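Local coordinates for Lmo0651 protein (Listeria monocytogenes serovar 1/2a, PDB 6EP3) that controls the expression of the Listeria Agr system and mediates virulence, probably as a GntR-family transcription factor that binds DNA at regulatory sites, at residues K35-F40 against S45-A50; N14-K19 against K49-L54; N168-V173 against E177-K182; A132-I137 against F158-F163. All coordinates share one frame; numbering follows the deposited sequence.

Contact 1. Residues K35-F40 against S45-A50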
# COMPACT_ATOMS: atom_id res chain seq x y z
N LYS B 35 19.89 -21.73 8.63
CA LYS B 35 21.08 -21.10 9.18
C LYS B 35 20.73 -19.91 10.05
O LYS B 35 21.42 -19.64 11.05
CB LYS B 35 22.01 -20.67 8.04
CG LYS B 35 23.31 -20.02 8.51
CD LYS B 35 24.31 -19.91 7.38
CE LYS B 35 24.61 -21.28 6.77
NZ LYS B 35 25.62 -21.20 5.68
N LEU B 36 19.66 -19.18 9.71
CA LEU B 36 19.27 -18.02 10.50
C LEU B 36 18.76 -18.43 11.88
O LEU B 36 19.09 -17.79 12.88
CB LEU B 36 18.21 -17.21 9.75
CG LEU B 36 18.67 -16.38 8.56
CD1 LEU B 36 17.47 -15.88 7.77
CD2 LEU B 36 19.54 -15.22 9.01
N ALA B 37 17.94 -19.48 11.94
CA ALA B 37 17.44 -19.95 13.23
C ALA B 37 18.57 -20.45 14.11
O ALA B 37 18.54 -20.27 15.34
CB ALA B 37 16.39 -21.04 13.03
N ARG B 38 19.59 -21.07 13.51
CA ARG B 38 20.75 -21.51 14.28
C ARG B 38 21.52 -20.33 14.85
O ARG B 38 22.02 -20.39 15.98
CB ARG B 38 21.66 -22.38 13.42
CG ARG B 38 21.13 -23.76 13.11
CD ARG B 38 21.99 -24.46 12.08
NE ARG B 38 21.20 -25.25 11.14
CZ ARG B 38 21.51 -25.43 9.86
NH1 ARG B 38 22.60 -24.87 9.36
NH2 ARG B 38 20.73 -26.16 9.08
N GLU B 39 21.63 -19.25 14.08
CA GLU B 39 22.42 -18.10 14.51
C GLU B 39 21.78 -17.39 15.69
O GLU B 39 22.47 -16.95 16.61
CB GLU B 39 22.61 -17.13 13.34
CG GLU B 39 23.38 -15.87 13.70
CD GLU B 39 23.65 -15.00 12.49
OE1 GLU B 39 23.36 -15.44 11.36
OE2 GLU B 39 24.16 -13.87 12.68
N PHE B 40 20.45 -17.27 15.69
CA PHE B 40 19.73 -16.60 16.77
C PHE B 40 19.48 -17.51 17.96
O PHE B 40 18.98 -17.03 18.99
CB PHE B 40 18.39 -16.06 16.27
CG PHE B 40 18.52 -15.09 15.12
CD1 PHE B 40 19.63 -14.28 14.99
CD2 PHE B 40 17.51 -14.98 14.18
CE1 PHE B 40 19.74 -13.38 13.94
CE2 PHE B 40 17.60 -14.09 13.13
CZ PHE B 40 18.72 -13.29 13.01
N SER B 45 9.58 -21.46 14.72
CA SER B 45 8.28 -20.82 14.85
C SER B 45 8.37 -19.30 14.92
O SER B 45 7.59 -18.62 14.22
CB SER B 45 7.54 -21.38 16.08
OG SER B 45 6.42 -20.57 16.40
N PRO B 46 9.28 -18.68 15.71
CA PRO B 46 9.40 -17.22 15.66
C PRO B 46 9.92 -16.73 14.32
O PRO B 46 9.30 -15.86 13.68
CB PRO B 46 10.38 -16.90 16.80
CG PRO B 46 11.12 -18.18 17.03
CD PRO B 46 10.12 -19.26 16.78
N LEU B 47 11.04 -17.31 13.88
CA LEU B 47 11.69 -16.89 12.64
C LEU B 47 10.71 -16.87 11.47
O LEU B 47 10.52 -15.84 10.81
CB LEU B 47 12.87 -17.82 12.35
CG LEU B 47 13.57 -17.70 11.00
CD1 LEU B 47 15.06 -17.73 11.20
CD2 LEU B 47 13.13 -18.82 10.06
N ARG B 48 10.07 -18.02 11.21
CA ARG B 48 9.02 -18.10 10.20
C ARG B 48 8.07 -16.92 10.31
O ARG B 48 7.87 -16.17 9.35
CB ARG B 48 8.28 -19.43 10.34
CG ARG B 48 6.87 -19.44 9.77
CD ARG B 48 6.27 -20.84 9.83
NE ARG B 48 6.79 -21.72 8.79
CZ ARG B 48 6.91 -23.03 8.91
NH1 ARG B 48 6.54 -23.63 10.04
NH2 ARG B 48 7.40 -23.76 7.91
N LYS B 49 7.51 -16.72 11.51
CA LYS B 49 6.58 -15.62 11.75
C LYS B 49 7.18 -14.30 11.28
O LYS B 49 6.57 -13.58 10.48
CB LYS B 49 6.23 -15.56 13.23
CG LYS B 49 4.96 -16.33 13.60
CD LYS B 49 4.46 -15.96 14.99
CE LYS B 49 5.11 -16.82 16.06
NZ LYS B 49 4.26 -16.90 17.27
N ALA B 50 8.40 -14.01 11.74
CA ALA B 50 9.09 -12.80 11.31
C ALA B 50 9.09 -12.67 9.79
O ALA B 50 8.65 -11.65 9.25
CB ALA B 50 10.53 -12.81 11.85
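Leu47 reaches across from 45-50 and sets one methyl, CD1, against Leu36 and Ala37 of 35-40. CD1 lies 3.5 Å from Leu36 CB. The same methyl is 3.5 Å from the backbone N of Ala37 and 4.0 Å from Ala37 CB. It thus sits against the helix surface at the Leu36-Ala37 step, touching the backbone as well as the two beta carbons. All three touching residues are buried, and no hydrogen bond crosses between the segments. The CG of Leu47 is turned opposite its own backbone N (chi1 171°), and this sends the branch outward across the gap. Ala37 and Leu47 are the closest residues by backbone, with CA atoms 6.5 Å apart. The small Ala37 side chain is consistent with so near an approach. The two helices, 33-40 and 44-56, form the helix-turn-helix of the GntR winged-helix domain. In this family the second of them is the recognition helix, so 44-56 probably enters the DNA major groove. Away from the contact with 35-40, Arg48 binds a sulfate ion, probably from the crystallisation liquor. The side chain of Leu36 also packs on Lys19 of helix 8-21.

Contact 2. Residues N14-K19 against K49-L54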
# COMPACT_ATOMS: atom_id res chain seq x y z
N ASN B 14 13.29 -8.13 14.87
CA ASN B 14 14.23 -7.02 14.89
C ASN B 14 15.61 -7.48 14.46
O ASN B 14 16.25 -6.86 13.59
CB ASN B 14 14.28 -6.39 16.28
CG ASN B 14 13.13 -5.43 16.52
OD1 ASN B 14 12.04 -5.83 16.93
ND2 ASN B 14 13.36 -4.15 16.23
N LEU B 15 16.07 -8.60 15.01
CA LEU B 15 17.37 -9.14 14.63
C LEU B 15 17.45 -9.29 13.11
O LEU B 15 18.33 -8.71 12.46
CB LEU B 15 17.60 -10.49 15.32
CG LEU B 15 18.15 -10.39 16.75
CD1 LEU B 15 18.41 -11.77 17.33
CD2 LEU B 15 19.41 -9.53 16.79
N LEU B 16 16.49 -10.01 12.53
CA LEU B 16 16.48 -10.18 11.08
C LEU B 16 16.46 -8.83 10.39
O LEU B 16 17.22 -8.59 9.44
CB LEU B 16 15.29 -11.03 10.67
CG LEU B 16 15.36 -11.64 9.27
CD1 LEU B 16 16.61 -12.50 9.14
CD2 LEU B 16 14.11 -12.46 8.97
N LEU B 17 15.64 -7.90 10.90
CA LEU B 17 15.53 -6.60 10.26
C LEU B 17 16.87 -5.89 10.25
O LEU B 17 17.23 -5.24 9.25
CB LEU B 17 14.49 -5.74 10.98
CG LEU B 17 14.39 -4.30 10.47
CD1 LEU B 17 13.99 -4.30 9.00
CD2 LEU B 17 13.41 -3.50 11.29
N GLU B 18 17.66 -6.05 11.31
CA GLU B 18 18.93 -5.35 11.34
C GLU B 18 19.90 -5.98 10.35
O GLU B 18 20.68 -5.26 9.71
CB GLU B 18 19.50 -5.36 12.76
CG GLU B 18 18.51 -4.82 13.80
CD GLU B 18 18.18 -3.35 13.61
OE1 GLU B 18 17.00 -2.98 13.83
OE2 GLU B 18 19.05 -2.59 13.17
N LYS B 19 19.78 -7.30 10.14
CA LYS B 19 20.56 -7.95 9.09
C LYS B 19 20.21 -7.40 7.72
O LYS B 19 21.03 -7.44 6.80
CB LYS B 19 20.33 -9.46 9.14
CG LYS B 19 21.19 -10.19 10.15
CD LYS B 19 21.39 -11.64 9.74
CE LYS B 19 22.58 -12.26 10.44
NZ LYS B 19 23.02 -13.52 9.76
N LYS B 49 7.51 -16.72 11.51
CA LYS B 49 6.58 -15.62 11.75
C LYS B 49 7.18 -14.30 11.28
O LYS B 49 6.57 -13.58 10.48
CB LYS B 49 6.23 -15.56 13.23
CG LYS B 49 4.96 -16.33 13.60
CD LYS B 49 4.46 -15.96 14.99
CE LYS B 49 5.11 -16.82 16.06
NZ LYS B 49 4.26 -16.90 17.27
N ALA B 50 8.40 -14.01 11.74
CA ALA B 50 9.09 -12.80 11.31
C ALA B 50 9.09 -12.67 9.79
O ALA B 50 8.65 -11.65 9.25
CB ALA B 50 10.53 -12.81 11.85
N ILE B 51 9.53 -13.72 9.10
CA ILE B 51 9.58 -13.68 7.64
C ILE B 51 8.20 -13.36 7.07
O ILE B 51 8.06 -12.48 6.21
CB ILE B 51 10.12 -15.02 7.09
CG1 ILE B 51 11.64 -15.04 7.18
CG2 ILE B 51 9.70 -15.21 5.64
CD1 ILE B 51 12.25 -16.36 6.79
N ALA B 52 7.16 -14.03 7.58
CA ALA B 52 5.81 -13.74 7.11
C ALA B 52 5.50 -12.26 7.25
O ALA B 52 5.05 -11.61 6.30
CB ALA B 52 4.80 -14.59 7.88
N THR B 53 5.80 -11.69 8.42
CA THR B 53 5.57 -10.27 8.62
C THR B 53 6.33 -9.44 7.60
O THR B 53 5.77 -8.53 6.98
CB THR B 53 5.94 -9.87 10.05
OG1 THR B 53 5.24 -10.71 10.97
CG2 THR B 53 5.57 -8.42 10.32
N LEU B 54 7.60 -9.78 7.36
CA LEU B 54 8.37 -9.00 6.40
C LEU B 54 7.94 -9.27 4.96
O LEU B 54 8.24 -8.47 4.08
CB LEU B 54 9.86 -9.27 6.56
CG LEU B 54 10.44 -8.97 7.94
CD1 LEU B 54 11.70 -9.75 8.17
CD2 LEU B 54 10.72 -7.49 8.03
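Leu16 of 14-19 points at helix 44-56 and meets it through a single methyl, CD2. This methyl is 3.7 Å from Leu54 CD1 and 4.0 Å from Ile51 CG1. Leu16 and Leu54 lose the most surface in the contact. Both point toward the opposite helix, and their side chains cross at a slant. The CG of Leu16 is anti to its backbone N (chi1 -162°), which carries CD2 over to the other helix. Leu54 has CG anti to its carbonyl carbon (chi1 -58°) and offers CD1 in return. Ile51 is one turn earlier on the same helix. It takes part with its CG1 methylene. Leu16 CD2 therefore touches two residues spaced three apart, on one flank of the helix. Leu16 and Ala50 are the nearest pair by backbone, their CA atoms 7.8 Å apart.

The contact joins the first helix of the GntR winged-helix domain, 8-21, to the probable recognition helix, 44-56. Leu16 also packs on Leu36 of helix 33-40, so it faces both helices of the helix-turn-helix. Leu54 touches Tyr13 and Ile59 as well. The three side chains are apolar and buried, and no hydrogen bond spans the segments. The helices are held together here by apolar packing, with no directional bond to fix their spacing.

Contact 3. Residues N168-V173 against E177-K182. With EDO (1,2-ethanediol), chain N.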
# COMPACT_ATOMS: atom_id res chain seq x y z
N ASN B 168 18.08 12.43 8.77
CA ASN B 168 19.23 13.30 8.96
C ASN B 168 18.93 14.74 8.55
O ASN B 168 19.54 15.67 9.09
CB ASN B 168 20.43 12.76 8.18
CG ASN B 168 20.92 11.43 8.72
OD1 ASN B 168 20.42 10.93 9.73
ND2 ASN B 168 21.89 10.83 8.04
N MET B 169 18.02 14.92 7.60
CA MET B 169 17.58 16.26 7.21
C MET B 169 17.11 17.07 8.41
O MET B 169 17.38 18.28 8.50
CB MET B 169 16.47 16.12 6.17
CG MET B 169 15.79 17.39 5.74
SD MET B 169 14.37 16.98 4.70
CE MET B 169 13.76 15.50 5.50
N PHE B 170 16.44 16.42 9.36
CA PHE B 170 15.93 17.11 10.53
C PHE B 170 16.97 17.25 11.64
O PHE B 170 16.62 17.68 12.75
CB PHE B 170 14.68 16.39 11.04
CG PHE B 170 13.56 16.37 10.05
CD1 PHE B 170 12.98 17.56 9.62
CD2 PHE B 170 13.09 15.18 9.52
CE1 PHE B 170 11.95 17.56 8.70
CE2 PHE B 170 12.06 15.17 8.60
CZ PHE B 170 11.49 16.36 8.19
N LYS B 171 18.23 16.91 11.38
CA LYS B 171 19.29 17.31 12.30
C LYS B 171 19.47 18.82 12.32
O LYS B 171 20.01 19.36 13.28
CB LYS B 171 20.61 16.63 11.93
CG LYS B 171 20.61 15.12 12.14
CD LYS B 171 21.95 14.50 11.79
CE LYS B 171 21.94 13.01 12.10
NZ LYS B 171 23.20 12.34 11.65
N SER B 172 19.02 19.51 11.27
CA SER B 172 19.06 20.96 11.22
C SER B 172 17.88 21.54 11.99
O SER B 172 16.72 21.27 11.66
CB SER B 172 19.05 21.45 9.77
OG SER B 172 18.52 22.76 9.70
N VAL B 173 18.19 22.33 13.02
CA VAL B 173 17.15 23.02 13.77
C VAL B 173 16.37 23.95 12.85
O VAL B 173 15.16 24.12 13.00
CB VAL B 173 17.77 23.79 14.95
CG1 VAL B 173 16.80 24.83 15.50
CG2 VAL B 173 18.24 22.81 16.03
N GLU B 177 12.37 23.74 12.41
CA GLU B 177 11.50 24.87 12.74
C GLU B 177 10.70 25.32 11.53
O GLU B 177 9.53 25.68 11.66
CB GLU B 177 12.32 26.02 13.30
CG GLU B 177 12.84 25.76 14.70
CD GLU B 177 13.71 26.88 15.22
OE1 GLU B 177 14.01 27.82 14.44
OE2 GLU B 177 14.10 26.83 16.40
N TRP B 178 11.30 25.27 10.34
CA TRP B 178 10.55 25.59 9.13
C TRP B 178 9.42 24.59 8.91
O TRP B 178 8.30 24.98 8.56
CB TRP B 178 11.50 25.62 7.93
CG TRP B 178 10.82 26.02 6.66
CD1 TRP B 178 10.67 27.28 6.17
CD2 TRP B 178 10.21 25.14 5.72
NE1 TRP B 178 10.00 27.24 4.98
CE2 TRP B 178 9.70 25.94 4.67
CE3 TRP B 178 10.03 23.75 5.65
CZ2 TRP B 178 9.03 25.40 3.58
CZ3 TRP B 178 9.37 23.22 4.55
CH2 TRP B 178 8.87 24.04 3.54
N THR B 179 9.69 23.30 9.11
CA THR B 179 8.65 22.29 8.95
C THR B 179 7.54 22.47 9.98
O THR B 179 6.36 22.32 9.66
CB THR B 179 9.26 20.89 9.04
OG1 THR B 179 10.37 20.80 8.14
CG2 THR B 179 8.23 19.83 8.68
N ASN B 180 7.90 22.82 11.22
CA ASN B 180 6.89 23.08 12.24
C ASN B 180 6.03 24.28 11.86
O ASN B 180 4.80 24.25 12.01
CB ASN B 180 7.55 23.30 13.60
CG ASN B 180 8.27 22.07 14.11
OD1 ASN B 180 8.16 20.98 13.55
ND2 ASN B 180 9.02 22.25 15.20
N LYS B 181 6.66 25.35 11.36
CA LYS B 181 5.91 26.53 10.93
C LYS B 181 4.98 26.19 9.78
O LYS B 181 3.84 26.66 9.74
CB LYS B 181 6.88 27.64 10.53
CG LYS B 181 6.21 28.80 9.79
CD LYS B 181 7.18 29.94 9.52
CE LYS B 181 8.19 29.58 8.43
NZ LYS B 181 9.23 30.63 8.26
N LYS B 182 5.45 25.37 8.83
CA LYS B 182 4.60 24.98 7.71
C LYS B 182 3.42 24.15 8.19
O LYS B 182 2.29 24.33 7.71
CB LYS B 182 5.42 24.21 6.68
CG LYS B 182 6.15 25.09 5.69
CD LYS B 182 5.18 25.75 4.72
CE LYS B 182 5.85 26.84 3.90
NZ LYS B 182 6.30 27.97 4.76
C1 EDO N . 21.71 23.81 12.93
O1 EDO N . 20.61 23.04 13.44
C2 EDO N . 21.44 24.20 11.49
O2 EDO N . 20.25 25.00 11.44
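The start of helix 173-192, with the loop that leads into it, makes this contact in the FCD domain. Its first turn is closed by the backbone bond from Glu177 N to Val173 O. That bond is 2.9 Å long with an N-H...O angle of 161°. Val173 and Glu177 also run side by side and point the same way. Glu177 has CG opposite its carbonyl carbon (chi1 -72°) and is extended beyond it, which lays the carboxylate beside the valine. Its OE2 comes to 3.5 Å from Val173 CG1. Ser172 is the N-cap residue, and its OG bonds to the backbone N of Ile175. The FCD domain is an all-helical domain, and this cap begins one of its long helices. A 1,2-ethanediol, probably from the crystallisation liquor, sits at the same end. Its O1 accepts a bond from Val173 N at 2.6 Å, and its O2 has a weak bond with Ser172 OG. Deeper in, Phe170 CE1 meets Thr179 OG1 at 3.6 Å. The hydroxyl lies at the ring edge, in plane, and is itself bonded to Ile175 O. Phe170 further makes edge-to-face contacts with Tyr129 and His133 of helix 126-142.

Contact 4. Residues A132-I137 against F158-F163. With EDO (1,2-ethanediol), chain L.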
# COMPACT_ATOMS: atom_id res chain seq x y z
N ALA B 132 6.59 12.12 14.85
CA ALA B 132 5.52 13.10 15.02
C ALA B 132 5.19 13.81 13.71
O ALA B 132 4.01 14.08 13.43
CB ALA B 132 5.93 14.11 16.10
N HIS B 133 6.21 14.13 12.92
CA HIS B 133 5.99 14.65 11.57
C HIS B 133 5.17 13.67 10.74
O HIS B 133 4.22 14.06 10.05
CB HIS B 133 7.36 14.92 10.94
CG HIS B 133 7.31 15.34 9.50
ND1 HIS B 133 6.51 16.37 9.05
CD2 HIS B 133 7.97 14.87 8.42
CE1 HIS B 133 6.68 16.52 7.75
NE2 HIS B 133 7.56 15.62 7.34
N HIS B 134 5.51 12.38 10.83
CA HIS B 134 4.76 11.35 10.11
C HIS B 134 3.32 11.27 10.60
O HIS B 134 2.39 11.10 9.80
CB HIS B 134 5.45 10.00 10.25
CG HIS B 134 6.78 9.94 9.55
ND1 HIS B 134 7.66 8.89 9.74
CD2 HIS B 134 7.36 10.78 8.67
CE1 HIS B 134 8.74 9.10 9.00
NE2 HIS B 134 8.58 10.24 8.34
N ARG B 135 3.10 11.41 11.91
CA ARG B 135 1.75 11.33 12.45
C ARG B 135 0.91 12.55 12.06
O ARG B 135 -0.30 12.43 11.84
CB ARG B 135 1.78 11.17 13.97
CG ARG B 135 2.46 9.90 14.46
CD ARG B 135 1.50 9.02 15.26
NE ARG B 135 1.34 9.49 16.63
CZ ARG B 135 0.21 9.36 17.33
NH1 ARG B 135 -0.85 8.78 16.78
NH2 ARG B 135 0.15 9.81 18.57
N PHE B 136 1.54 13.72 11.97
CA PHE B 136 0.85 14.89 11.42
C PHE B 136 0.41 14.64 9.98
O PHE B 136 -0.74 14.93 9.60
CB PHE B 136 1.77 16.11 11.51
CG PHE B 136 1.19 17.36 10.93
CD1 PHE B 136 0.40 18.19 11.70
CD2 PHE B 136 1.44 17.71 9.61
CE1 PHE B 136 -0.14 19.35 11.17
CE2 PHE B 136 0.90 18.87 9.07
CZ PHE B 136 0.10 19.69 9.85
N ILE B 137 1.31 14.10 9.16
CA ILE B 137 0.94 13.77 7.79
C ILE B 137 -0.18 12.73 7.76
O ILE B 137 -1.12 12.82 6.96
CB ILE B 137 2.17 13.31 7.00
CG1 ILE B 137 3.16 14.47 6.85
CG2 ILE B 137 1.76 12.76 5.64
CD1 ILE B 137 4.49 14.07 6.22
N PHE B 158 7.23 3.45 7.59
CA PHE B 158 8.08 2.40 8.13
C PHE B 158 9.30 2.19 7.26
O PHE B 158 10.44 2.15 7.75
CB PHE B 158 7.29 1.09 8.26
CG PHE B 158 8.10 -0.06 8.77
CD1 PHE B 158 8.74 -0.91 7.89
CD2 PHE B 158 8.22 -0.29 10.13
CE1 PHE B 158 9.49 -1.97 8.35
CE2 PHE B 158 8.97 -1.35 10.60
CZ PHE B 158 9.60 -2.19 9.71
N GLN B 159 9.08 2.06 5.95
CA GLN B 159 10.18 1.83 5.03
C GLN B 159 11.16 3.00 5.04
O GLN B 159 12.38 2.80 5.04
CB GLN B 159 9.65 1.56 3.62
CG GLN B 159 8.94 0.22 3.47
CD GLN B 159 9.58 -0.67 2.42
OE1 GLN B 159 10.74 -0.47 2.05
NE2 GLN B 159 8.82 -1.65 1.93
N MET B 160 10.65 4.23 5.08
CA MET B 160 11.54 5.39 5.12
C MET B 160 12.37 5.39 6.39
O MET B 160 13.61 5.49 6.34
CB MET B 160 10.74 6.68 4.99
CG MET B 160 10.51 7.09 3.55
SD MET B 160 9.76 8.71 3.40
CE MET B 160 8.32 8.46 4.39
N VAL B 161 11.72 5.23 7.55
CA VAL B 161 12.41 5.24 8.83
C VAL B 161 13.51 4.19 8.86
O VAL B 161 14.60 4.43 9.39
CB VAL B 161 11.40 5.04 9.97
CG1 VAL B 161 12.09 4.52 11.23
CG2 VAL B 161 10.65 6.33 10.27
N HIS B 162 13.24 3.01 8.30
CA HIS B 162 14.20 1.93 8.47
C HIS B 162 15.22 1.80 7.35
O HIS B 162 16.26 1.17 7.55
CB HIS B 162 13.46 0.60 8.65
CG HIS B 162 12.84 0.44 10.00
ND1 HIS B 162 13.56 0.13 11.12
CD2 HIS B 162 11.55 0.58 10.40
CE1 HIS B 162 12.76 0.07 12.16
NE2 HIS B 162 11.53 0.34 11.76
N PHE B 163 14.99 2.42 6.18
CA PHE B 163 15.89 2.20 5.06
C PHE B 163 16.33 3.48 4.35
O PHE B 163 16.92 3.40 3.27
CB PHE B 163 15.26 1.26 4.03
CG PHE B 163 14.87 -0.08 4.58
CD1 PHE B 163 13.54 -0.39 4.83
CD2 PHE B 163 15.83 -1.04 4.84
CE1 PHE B 163 13.19 -1.63 5.33
CE2 PHE B 163 15.48 -2.28 5.35
CZ PHE B 163 14.16 -2.57 5.59
C1 EDO L . 7.99 13.41 4.89
O1 EDO L . 8.94 14.45 5.10
C2 EDO L . 8.74 12.10 4.67
O2 EDO L . 9.56 11.83 5.82
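Met160 and Val161 of 158-163 both turn toward His134 of 132-137. Met160 comes first in the sequence. Its chain is bent at the last torsion (chi3 -55°), and CE ends 4.3 Å from His134 NE2. This approach is loose and slanted to the ring. The methionine is nearer to a bound 1,2-ethanediol, probably from the crystallisation liquor, with CE 3.7 Å from its C2.

Val161 follows and makes the closer contact. Its CG2 is 3.6 Å from His134 CE1 and lies in the plane of the imidazole, at its edge. The methyl thus meets the ring rim and not a face. The CG of His134 is anti to its carbonyl carbon (chi1 -67°), and this carries the ring toward the other helix.

The diol bridges the two histidines of 132-137. Its O1 bonds to His133 NE2 at 2.9 Å, and its O2 bonds to His134 NE2 at 3.1 Å. Tyr80 OH is a further partner. Met160 and Ile137 lie against the carbons of the diol. Ile137 CD1 also lies above one face of the His133 ring, toward its rim.

Helices 126-142 and 147-163 meet here near the centre of the chain, inside the all-helical FCD domain. Phe157 stacks on His134. Helix 77-101 reaches both sides, touching Met160 and Ile137 through Ile87. Helix 107-123 packs on His133 and Phe136, while His162 and Phe163 adjoin helix 8-21.

In the fold
Contacts 1 and 2 belong to the GntR winged-helix domain, and contacts 4 and 3 follow later in the chain, in the FCD domain. Contacts 1 and 2 have centres about 9 Å apart and share helix 44-56. Helices 8-21 and 33-40 pack on it, and the salt bridge between Lys19 and Glu39 ties these two together. The centres of contacts 3 and 4 are about 14 Å apart, and the two meet where Phe170 and Thr179 touch His133. The centres of contacts 2 and 4 are about 19 Å apart. Those of contacts 1 and 3 are about 39 Å apart, on opposite sides of the chain's centre. Helix 8-21 links the winged-helix domain to the FCD domain, through Leu17 on His162 and Phe163 of helix 147-163.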